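Local coordinates for putative transcriptional regulator (Clostridium difficile, PDB 3QI7), which is of unknown function but has a periplasmic-binding-protein-like fold and is probably a lipoprotein that may bind a small ligand such as a sugar, at residues Ala158-Ala163 with Pro190-Asn195; Asp226-Gly231 with Ile250-Ser255; Val146-Ser151 with Lys185-Pro190. One frame throughout, in Å; residues are numbered along the deposited sequence.

Contacts 1 and 2 lie on the same three-stranded parallel sheet: residues 158-163 form its middle strand, with 190-195 on one flank and 226-231 on the other. Contact 1 is a regular backbone ladder, partly buried because strand 191-196 is at the sheet edge. Contact 2 is almost wholly buried and more mixed: a single backbone bridge gives way to an asparagine side chain and two waters as the loop 250-255 diverges from strand 228-231. Contact 3, between helix 140-153 and the end of helix 171-186, is small and lacks hydrogen bonds across it. It shares Pro190 with contact 1, while Leu147 packs on Phe230 and Ser151 on Asn228 from contact 2.

Contact 1. Residues Ala158-Ala163 with Pro190-Asn195; sequences AFIHYA and PFVQVN
The two strands of a beta-alpha-beta unit pair here in parallel, Phe159-Ala163 against Phe191-Asn195, their axes 4.8 Å apart. Four good backbone hydrogen bonds zip them together, beginning with Phe159 N to Pro190 O and Val192 N to Phe159 O. The straightest is His161 N to Val192 O (2.9 Å, 175° at the hydrogen); Val194 N to His161 O follows. The ladder loosens where Ala163 N to Val194 O is weak at 3.5 Å, and goes on with a backbone bond between Ala163 and Thr196. Helix 171-186 makes the crossover and packs Leu177 and Ile180 on the face carrying Phe159, His161 and Phe191. The two phenylalanines, both with CG anti to the backbone N, point the same way with planes 29° apart, but are slid so that they barely overlap; Phe159 CD1 meets Phe191 CE1 at 3.8 Å, and the tip of Phe191 reaches His161 CB. In the plane of the imidazole, water 1 lies 2.9 Å from His161 ND1 and donates to Val194 O. On the other face, Ile160 CD1 touches Val192 CG2 (3.6 Å), and Tyr162 CE1 lies 3.6 Å from Val194 CB. Helix 203-223 covers this side, with Asp215 OD2 hydrogen-bonded to Tyr162 OH.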
loop_
_atom_site.group_PDB
_atom_site.type_symbol
_atom_site.label_atom_id
_atom_site.label_comp_id
_atom_site.label_asym_id
_atom_site.label_seq_id
_atom_site.Cartn_x
_atom_site.Cartn_y
_atom_site.Cartn_z
ATOM N N ALA A 158 3.855 23.361 11.611
ATOM C CA ALA A 158 3.400 23.641 10.232
ATOM C C ALA A 158 3.482 22.308 9.472
ATOM O O ALA A 158 4.198 21.393 9.895
ATOM C CB ALA A 158 4.280 24.739 9.544
ATOM N N PHE A 159 2.735 22.198 8.377
ATOM C CA PHE A 159 2.804 21.071 7.457
ATOM C C PHE A 159 3.164 21.621 6.077
ATOM O O PHE A 159 2.396 22.417 5.511
ATOM C CB PHE A 159 1.448 20.374 7.390
ATOM C CG PHE A 159 1.426 19.088 6.604
ATOM C CD1 PHE A 159 1.538 19.075 5.194
ATOM C CD2 PHE A 159 1.188 17.870 7.260
ATOM C CE1 PHE A 159 1.460 17.887 4.519
ATOM C CE2 PHE A 159 1.152 16.676 6.557
ATOM C CZ PHE A 159 1.263 16.697 5.201
ATOM N N ILE A 160 4.323 21.220 5.552
ATOM C CA ILE A 160 4.771 21.657 4.205
ATOM C C ILE A 160 4.457 20.521 3.204
ATOM O O ILE A 160 4.882 19.394 3.417
ATOM C CB ILE A 160 6.284 22.037 4.173
ATOM C CG1 ILE A 160 6.718 22.776 5.447
ATOM C CG2 ILE A 160 6.606 22.925 2.934
ATOM C CD1 ILE A 160 5.966 24.104 5.808
ATOM N N HIS A 161 3.659 20.813 2.160
ATOM C CA HIS A 161 3.298 19.859 1.098
ATOM C C HIS A 161 3.965 20.231 -0.220
ATOM O O HIS A 161 3.803 21.374 -0.682
ATOM C CB HIS A 161 1.781 19.902 0.901
ATOM C CG HIS A 161 1.254 18.887 -0.067
ATOM N ND1 HIS A 161 1.305 19.066 -1.442
ATOM C CD2 HIS A 161 0.614 17.713 0.141
ATOM C CE1 HIS A 161 0.739 18.022 -2.028
ATOM N NE2 HIS A 161 0.317 17.185 -1.092
ATOM N N TYR A 162 4.743 19.291 -0.778
ATOM C CA TYR A 162 5.525 19.499 -2.011
ATOM C C TYR A 162 5.007 18.552 -3.109
ATOM O O TYR A 162 4.918 17.351 -2.904
ATOM C CB TYR A 162 7.020 19.203 -1.765
ATOM C CG TYR A 162 7.755 20.209 -0.931
ATOM C CD1 TYR A 162 8.060 21.447 -1.431
ATOM C CD2 TYR A 162 8.192 19.896 0.361
ATOM C CE1 TYR A 162 8.733 22.378 -0.662
ATOM C CE2 TYR A 162 8.867 20.806 1.127
ATOM C CZ TYR A 162 9.146 22.060 0.610
ATOM O OH TYR A 162 9.829 22.970 1.382
ATOM N N ALA A 163 4.725 19.119 -4.289
ATOM C CA ALA A 163 4.177 18.422 -5.458
ATOM C C ALA A 163 4.255 19.387 -6.631
ATOM O O ALA A 163 4.079 20.593 -6.442
ATOM C CB ALA A 163 2.703 18.075 -5.236
ATOM N N PRO A 190 -0.908 25.046 10.803
ATOM C CA PRO A 190 -0.588 25.813 9.604
ATOM C C PRO A 190 -0.182 24.918 8.428
ATOM O O PRO A 190 0.584 23.988 8.584
ATOM C CB PRO A 190 0.565 26.717 10.065
ATOM C CG PRO A 190 0.316 26.895 11.547
ATOM C CD PRO A 190 -0.213 25.560 11.995
ATOM N N PHE A 191 -0.749 25.187 7.259
ATOM C CA PHE A 191 -0.497 24.385 6.090
ATOM C C PHE A 191 0.147 25.260 5.010
ATOM O O PHE A 191 -0.322 26.359 4.749
ATOM C CB PHE A 191 -1.803 23.765 5.591
ATOM C CG PHE A 191 -1.660 23.008 4.321
ATOM C CD1 PHE A 191 -1.204 21.710 4.328
ATOM C CD2 PHE A 191 -2.014 23.591 3.104
ATOM C CE1 PHE A 191 -1.068 21.000 3.134
ATOM C CE2 PHE A 191 -1.895 22.896 1.926
ATOM C CZ PHE A 191 -1.415 21.594 1.938
ATOM N N VAL A 192 1.222 24.757 4.401
ATOM C CA VAL A 192 1.958 25.484 3.373
ATOM C C VAL A 192 2.035 24.630 2.126
ATOM O O VAL A 192 2.648 23.566 2.148
ATOM C CB VAL A 192 3.388 25.810 3.852
ATOM C CG1 VAL A 192 4.143 26.641 2.784
ATOM C CG2 VAL A 192 3.329 26.530 5.232
ATOM N N GLN A 193 1.415 25.067 1.024
ATOM C CA GLN A 193 1.537 24.309 -0.238
ATOM C C GLN A 193 2.593 24.936 -1.136
ATOM O O GLN A 193 2.540 26.128 -1.424
ATOM C CB GLN A 193 0.195 24.211 -0.979
ATOM C CG GLN A 193 0.327 23.674 -2.381
ATOM C CD GLN A 193 -0.993 23.609 -3.078
ATOM O OE1 GLN A 193 -2.023 23.778 -2.450
ATOM N NE2 GLN A 193 -0.967 23.408 -4.391
ATOM N N VAL A 194 3.553 24.121 -1.563
ATOM C CA VAL A 194 4.656 24.577 -2.392
ATOM C C VAL A 194 4.725 23.752 -3.663
ATOM O O VAL A 194 4.849 22.505 -3.618
ATOM C CB VAL A 194 5.984 24.493 -1.651
ATOM C CG1 VAL A 194 7.143 25.087 -2.531
ATOM C CG2 VAL A 194 5.888 25.222 -0.332
ATOM N N ASN A 195 4.632 24.466 -4.792
ATOM C CA ASN A 195 4.775 23.887 -6.125
ATOM C C ASN A 195 6.236 23.680 -6.507
ATOM O O ASN A 195 7.040 24.637 -6.579
ATOM C CB ASN A 195 4.089 24.750 -7.198
ATOM C CG ASN A 195 2.539 24.708 -7.129
ATOM O OD1 ASN A 195 1.925 23.969 -6.342
ATOM N ND2 ASN A 195 1.907 25.536 -7.973
HETATM O O HOH W 1 2.376 21.166 -3.170
#

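Contact 2. Residues Asp226-Gly231 with Ile250-Ser255; sequences DINVFG and IVAEQS
Three hydrogen bonds grip water 2, which lies between residues 226-231 and 250-255: it accepts from Asn228 ND2 at 3.0 Å and from Glu253 N at 3.2 Å, and it donates to Val229 O at 2.8 Å. The Asn228 side chain is thus held at both ends of its amide, because OD1 takes the N-H of Ala252 at 2.7 Å, in the carbonyl plane. With CG anti to the backbone N (chi1 -172°), the amide leans toward residues 250-255, and OD1 also lies against the methyls Ile250 CG2 and Ala252 CB. These bonds fix the amide's rotation and leave little doubt which end is oxygen. At Asn228 the two segments run the same way and are joined by a single bridge: Ile250 N donates to Ile227 O at 2.9 Å, and Val229 N to Ile250 O at the same length, so Asn228 sits opposite Ile250. Beyond Ala252 direct pairing stops, and water takes over. Water 3 accepts from Gly231 N and donates to Glu253 O. That carbonyl oxygen also lies in the plane of the Phe230 ring, 3.4 Å from its CD1 at the ring edge. Ser255 CB presses on Gly231 O at 3.3 Å, and this buried oxygen has no hydrogen-bond partner in the model; the serine hydroxyl is instead bonded to Asp237. Residues 250-255 follow helix 234-247, whose Ile240 packs on both Val229 and Val251, while helix 140-153 sets Leu147 against Phe230 and Ser151 against Asn228 and Ala252. On its far flank strand 228-231 pairs with strand 159-164, and Glu253 reaches back to helix 140-153 in a salt bridge with Arg143.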
loop_
_atom_site.group_PDB
_atom_site.type_symbol
_atom_site.label_atom_id
_atom_site.label_comp_id
_atom_site.label_asym_id
_atom_site.label_seq_id
_atom_site.Cartn_x
_atom_site.Cartn_y
_atom_site.Cartn_z
ATOM N N ASP A 226 10.321 22.214 14.247
ATOM C CA ASP A 226 9.142 21.379 14.511
ATOM C C ASP A 226 8.052 21.611 13.479
ATOM O O ASP A 226 6.968 22.146 13.777
ATOM C CB ASP A 226 8.590 21.564 15.919
ATOM C CG ASP A 226 9.574 21.130 17.004
ATOM O OD1 ASP A 226 10.442 20.283 16.751
ATOM O OD2 ASP A 226 9.457 21.648 18.126
ATOM N N ILE A 227 8.358 21.174 12.263
ATOM C CA ILE A 227 7.400 21.161 11.156
ATOM C C ILE A 227 7.434 19.785 10.542
ATOM O O ILE A 227 8.451 19.094 10.625
ATOM C CB ILE A 227 7.744 22.242 10.089
ATOM C CG1 ILE A 227 9.104 21.961 9.398
ATOM C CG2 ILE A 227 7.743 23.630 10.767
ATOM C CD1 ILE A 227 9.633 23.075 8.435
ATOM N N ASN A 228 6.321 19.383 9.935
ATOM C CA ASN A 228 6.276 18.164 9.128
ATOM C C ASN A 228 6.476 18.473 7.661
ATOM O O ASN A 228 5.819 19.371 7.109
ATOM C CB ASN A 228 4.952 17.414 9.285
ATOM C CG ASN A 228 4.974 16.051 8.603
ATOM O OD1 ASN A 228 5.692 15.177 9.047
ATOM N ND2 ASN A 228 4.249 15.897 7.483
ATOM N N VAL A 229 7.353 17.705 7.004
ATOM C CA VAL A 229 7.583 17.908 5.578
ATOM C C VAL A 229 7.108 16.655 4.827
ATOM O O VAL A 229 7.411 15.515 5.203
ATOM C CB VAL A 229 9.063 18.230 5.278
ATOM C CG1 VAL A 229 9.329 18.318 3.730
ATOM C CG2 VAL A 229 9.509 19.512 5.992
ATOM N N PHE A 230 6.361 16.870 3.750
ATOM C CA PHE A 230 5.791 15.766 3.004
ATOM C C PHE A 230 5.925 15.978 1.521
ATOM O O PHE A 230 5.616 17.068 1.034
ATOM C CB PHE A 230 4.311 15.681 3.329
ATOM C CG PHE A 230 3.575 14.596 2.579
ATOM C CD1 PHE A 230 3.753 13.259 2.917
ATOM C CD2 PHE A 230 2.680 14.910 1.575
ATOM C CE1 PHE A 230 3.043 12.247 2.279
ATOM C CE2 PHE A 230 2.000 13.898 0.903
ATOM C CZ PHE A 230 2.186 12.564 1.256
ATOM N N GLY A 231 6.304 14.915 0.808
ATOM C CA GLY A 231 6.347 14.919 -0.665
ATOM C C GLY A 231 5.563 13.757 -1.255
ATOM O O GLY A 231 5.090 12.847 -0.525
ATOM N N ILE A 250 10.358 16.988 11.228
ATOM C CA ILE A 250 9.510 15.803 11.274
ATOM C C ILE A 250 9.140 15.316 9.867
ATOM O O ILE A 250 8.838 16.121 8.977
ATOM C CB ILE A 250 8.194 16.077 12.060
ATOM C CG1 ILE A 250 8.485 16.491 13.502
ATOM C CG2 ILE A 250 7.293 14.884 12.061
ATOM C CD1 ILE A 250 7.410 17.453 14.082
ATOM N N VAL A 251 9.190 14.005 9.672
ATOM C CA VAL A 251 8.650 13.361 8.468
ATOM C C VAL A 251 7.715 12.237 8.917
ATOM O O VAL A 251 8.100 11.063 9.071
ATOM C CB VAL A 251 9.756 12.850 7.517
ATOM C CG1 VAL A 251 9.140 12.362 6.206
ATOM C CG2 VAL A 251 10.810 13.966 7.303
ATOM N N ALA A 252 6.452 12.608 9.102
ATOM C CA ALA A 252 5.471 11.671 9.675
ATOM C C ALA A 252 5.301 10.452 8.754
ATOM O O ALA A 252 5.179 9.318 9.235
ATOM C CB ALA A 252 4.144 12.378 9.896
ATOM N N GLU A 253 5.296 10.700 7.438
ATOM C CA GLU A 253 5.175 9.655 6.411
ATOM C C GLU A 253 5.868 9.971 5.070
ATOM O O GLU A 253 5.841 11.097 4.577
ATOM C CB GLU A 253 3.668 9.371 6.109
ATOM C CG GLU A 253 2.847 8.950 7.305
ATOM C CD GLU A 253 1.404 8.613 6.947
ATOM O OE1 GLU A 253 0.961 9.057 5.885
ATOM O OE2 GLU A 253 0.713 7.927 7.736
ATOM N N GLN A 254 6.414 8.938 4.430
ATOM C CA GLN A 254 6.772 8.999 3.009
ATOM C C GLN A 254 5.481 9.165 2.178
ATOM O O GLN A 254 4.378 8.871 2.656
ATOM C CB GLN A 254 7.425 7.700 2.575
ATOM C CG GLN A 254 8.771 7.358 3.286
ATOM C CD GLN A 254 8.960 5.870 3.477
ATOM O OE1 GLN A 254 8.369 5.271 4.381
ATOM N NE2 GLN A 254 9.755 5.253 2.601
ATOM N N SER A 255 5.653 9.571 0.925
ATOM C CA SER A 255 4.592 9.564 -0.077
ATOM C C SER A 255 3.698 8.332 0.084
ATOM O O SER A 255 2.464 8.436 0.166
ATOM C CB SER A 255 5.212 9.659 -1.481
ATOM O OG SER A 255 6.171 8.650 -1.754
HETATM O O HOH W 2 5.602 13.596 6.024
HETATM O O HOH W 3 7.329 12.593 2.375
#

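Contact 3. Residues Val146-Ser151 with Lys185-Pro190; sequences VLAERS and KNIGLP
Methyl groups of Ile187 and Leu189 against the backbone of helix 140-153 make the contact, and all the reaching is done from one side. Ile187 holds CG1 in the crowded position between the backbone N and the carbonyl carbon (chi1 69°), then extends, so that CD1 comes to rest 3.7 Å from Ala148 O and 4.1 Å from Glu149 CA. Leu189, with CG anti to the backbone N, brings CD2 to 3.9 Å from Ala148 O and to 4.2 Å from Ser151 CB. Two branched side chains thus lie against one turn of helix 140-153. Helix 171-186, the crossover helix of the neighbouring beta-alpha-beta unit, ends here: Ile187 is the first residue to leave helical torsions, and Gly188 follows with positive phi (66°) as the chain swings toward strand 191-196. Earlier in helix 171-186, Thr183 and Cys184 also touch Ala148, so the two helices pack beside each other. Residues 146-151 and 185-190 share no hydrogen bond, but Lys152 NZ just beyond ties helix 140-153 to Ile187 O. Leu147 O accepts from Ser151 N at 3.0 Å and from Ser151 OG at 2.8 Å, the hydroxyl approaching above the carbonyl plane. Glu149 OE2 salt-bridges Lys145 NZ within the helix.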
loop_
_atom_site.group_PDB
_atom_site.type_symbol
_atom_site.label_atom_id
_atom_site.label_comp_id
_atom_site.label_asym_id
_atom_site.label_seq_id
_atom_site.Cartn_x
_atom_site.Cartn_y
_atom_site.Cartn_z
ATOM N N VAL A 146 -5.545 11.421 8.071
ATOM C CA VAL A 146 -4.764 10.709 9.087
ATOM C C VAL A 146 -3.322 11.215 9.110
ATOM O O VAL A 146 -2.718 11.367 10.173
ATOM C CB VAL A 146 -4.831 9.162 8.878
ATOM C CG1 VAL A 146 -3.831 8.422 9.801
ATOM C CG2 VAL A 146 -6.313 8.618 9.062
ATOM N N LEU A 147 -2.789 11.524 7.947
ATOM C CA LEU A 147 -1.421 12.099 7.854
ATOM C C LEU A 147 -1.354 13.486 8.550
ATOM O O LEU A 147 -0.385 13.810 9.244
ATOM C CB LEU A 147 -0.998 12.186 6.403
ATOM C CG LEU A 147 0.301 12.926 6.064
ATOM C CD1 LEU A 147 1.519 12.314 6.780
ATOM C CD2 LEU A 147 0.470 12.924 4.520
ATOM N N ALA A 148 -2.374 14.310 8.356
ATOM C CA ALA A 148 -2.464 15.616 9.052
ATOM C C ALA A 148 -2.519 15.411 10.570
ATOM O O ALA A 148 -1.788 16.069 11.336
ATOM C CB ALA A 148 -3.713 16.388 8.553
ATOM N N GLU A 149 -3.362 14.491 11.021
ATOM C CA GLU A 149 -3.499 14.221 12.468
ATOM C C GLU A 149 -2.198 13.682 13.064
ATOM O O GLU A 149 -1.727 14.188 14.095
ATOM C CB GLU A 149 -4.658 13.269 12.736
ATOM C CG GLU A 149 -6.005 13.872 12.360
ATOM C CD GLU A 149 -7.142 12.887 12.536
ATOM O OE1 GLU A 149 -6.862 11.763 12.957
ATOM O OE2 GLU A 149 -8.314 13.245 12.244
ATOM N N ARG A 150 -1.581 12.716 12.385
ATOM C CA ARG A 150 -0.360 12.088 12.908
ATOM C C ARG A 150 0.793 13.074 12.945
ATOM O O ARG A 150 1.620 13.027 13.876
ATOM C CB ARG A 150 -0.003 10.794 12.132
ATOM C CG ARG A 150 -0.929 9.627 12.489
ATOM C CD ARG A 150 -0.688 8.300 11.695
ATOM N NE ARG A 150 -1.756 7.348 12.018
ATOM C CZ ARG A 150 -1.911 6.137 11.501
ATOM N NH1 ARG A 150 -1.029 5.621 10.643
ATOM N NH2 ARG A 150 -2.961 5.425 11.866
ATOM N N SER A 151 0.852 13.976 11.955
ATOM C CA SER A 151 1.752 15.127 11.984
ATOM C C SER A 151 1.563 16.021 13.243
ATOM O O SER A 151 2.547 16.359 13.949
ATOM C CB SER A 151 1.556 15.986 10.698
ATOM O OG SER A 151 1.944 15.255 9.545
ATOM N N LYS A 185 -6.730 22.717 8.739
ATOM C CA LYS A 185 -7.572 23.843 9.140
ATOM C C LYS A 185 -8.388 23.525 10.391
ATOM O O LYS A 185 -8.460 24.354 11.313
ATOM C CB LYS A 185 -8.516 24.286 8.012
ATOM C CG LYS A 185 -9.187 25.657 8.293
ATOM C CD LYS A 185 -10.743 25.595 8.329
ATOM C CE LYS A 185 -11.400 25.999 7.009
ATOM N NZ LYS A 185 -11.794 27.452 6.933
ATOM N N ASN A 186 -8.986 22.331 10.440
ATOM C CA ASN A 186 -9.800 21.939 11.576
ATOM C C ASN A 186 -9.005 21.770 12.878
ATOM O O ASN A 186 -9.556 22.004 13.960
ATOM C CB ASN A 186 -10.539 20.620 11.298
ATOM C CG ASN A 186 -11.644 20.762 10.264
ATOM O OD1 ASN A 186 -12.198 21.830 10.088
ATOM N ND2 ASN A 186 -11.975 19.660 9.583
ATOM N N ILE A 187 -7.729 21.378 12.774
ATOM C CA ILE A 187 -6.906 21.063 13.941
ATOM C C ILE A 187 -5.836 22.132 14.235
ATOM O O ILE A 187 -4.914 21.909 15.007
ATOM C CB ILE A 187 -6.282 19.645 13.811
ATOM C CG1 ILE A 187 -5.221 19.559 12.714
ATOM C CG2 ILE A 187 -7.408 18.645 13.540
ATOM C CD1 ILE A 187 -4.489 18.216 12.583
ATOM N N GLY A 188 -5.948 23.278 13.586
ATOM C CA GLY A 188 -5.069 24.394 13.894
ATOM C C GLY A 188 -3.630 24.157 13.546
ATOM O O GLY A 188 -2.753 24.641 14.247
ATOM N N LEU A 189 -3.380 23.416 12.468
ATOM C CA LEU A 189 -2.018 23.198 11.972
ATOM C C LEU A 189 -1.785 24.034 10.714
ATOM O O LEU A 189 -2.358 23.751 9.656
ATOM C CB LEU A 189 -1.794 21.720 11.631
ATOM C CG LEU A 189 -0.431 21.251 11.084
ATOM C CD1 LEU A 189 0.738 21.859 11.888
ATOM C CD2 LEU A 189 -0.380 19.724 11.097
ATOM N N PRO A 190 -0.908 25.046 10.803
ATOM C CA PRO A 190 -0.588 25.813 9.604
ATOM C C PRO A 190 -0.182 24.918 8.428
ATOM O O PRO A 190 0.584 23.988 8.584
ATOM C CB PRO A 190 0.565 26.717 10.065
ATOM C CG PRO A 190 0.316 26.895 11.547
ATOM C CD PRO A 190 -0.213 25.560 11.995
#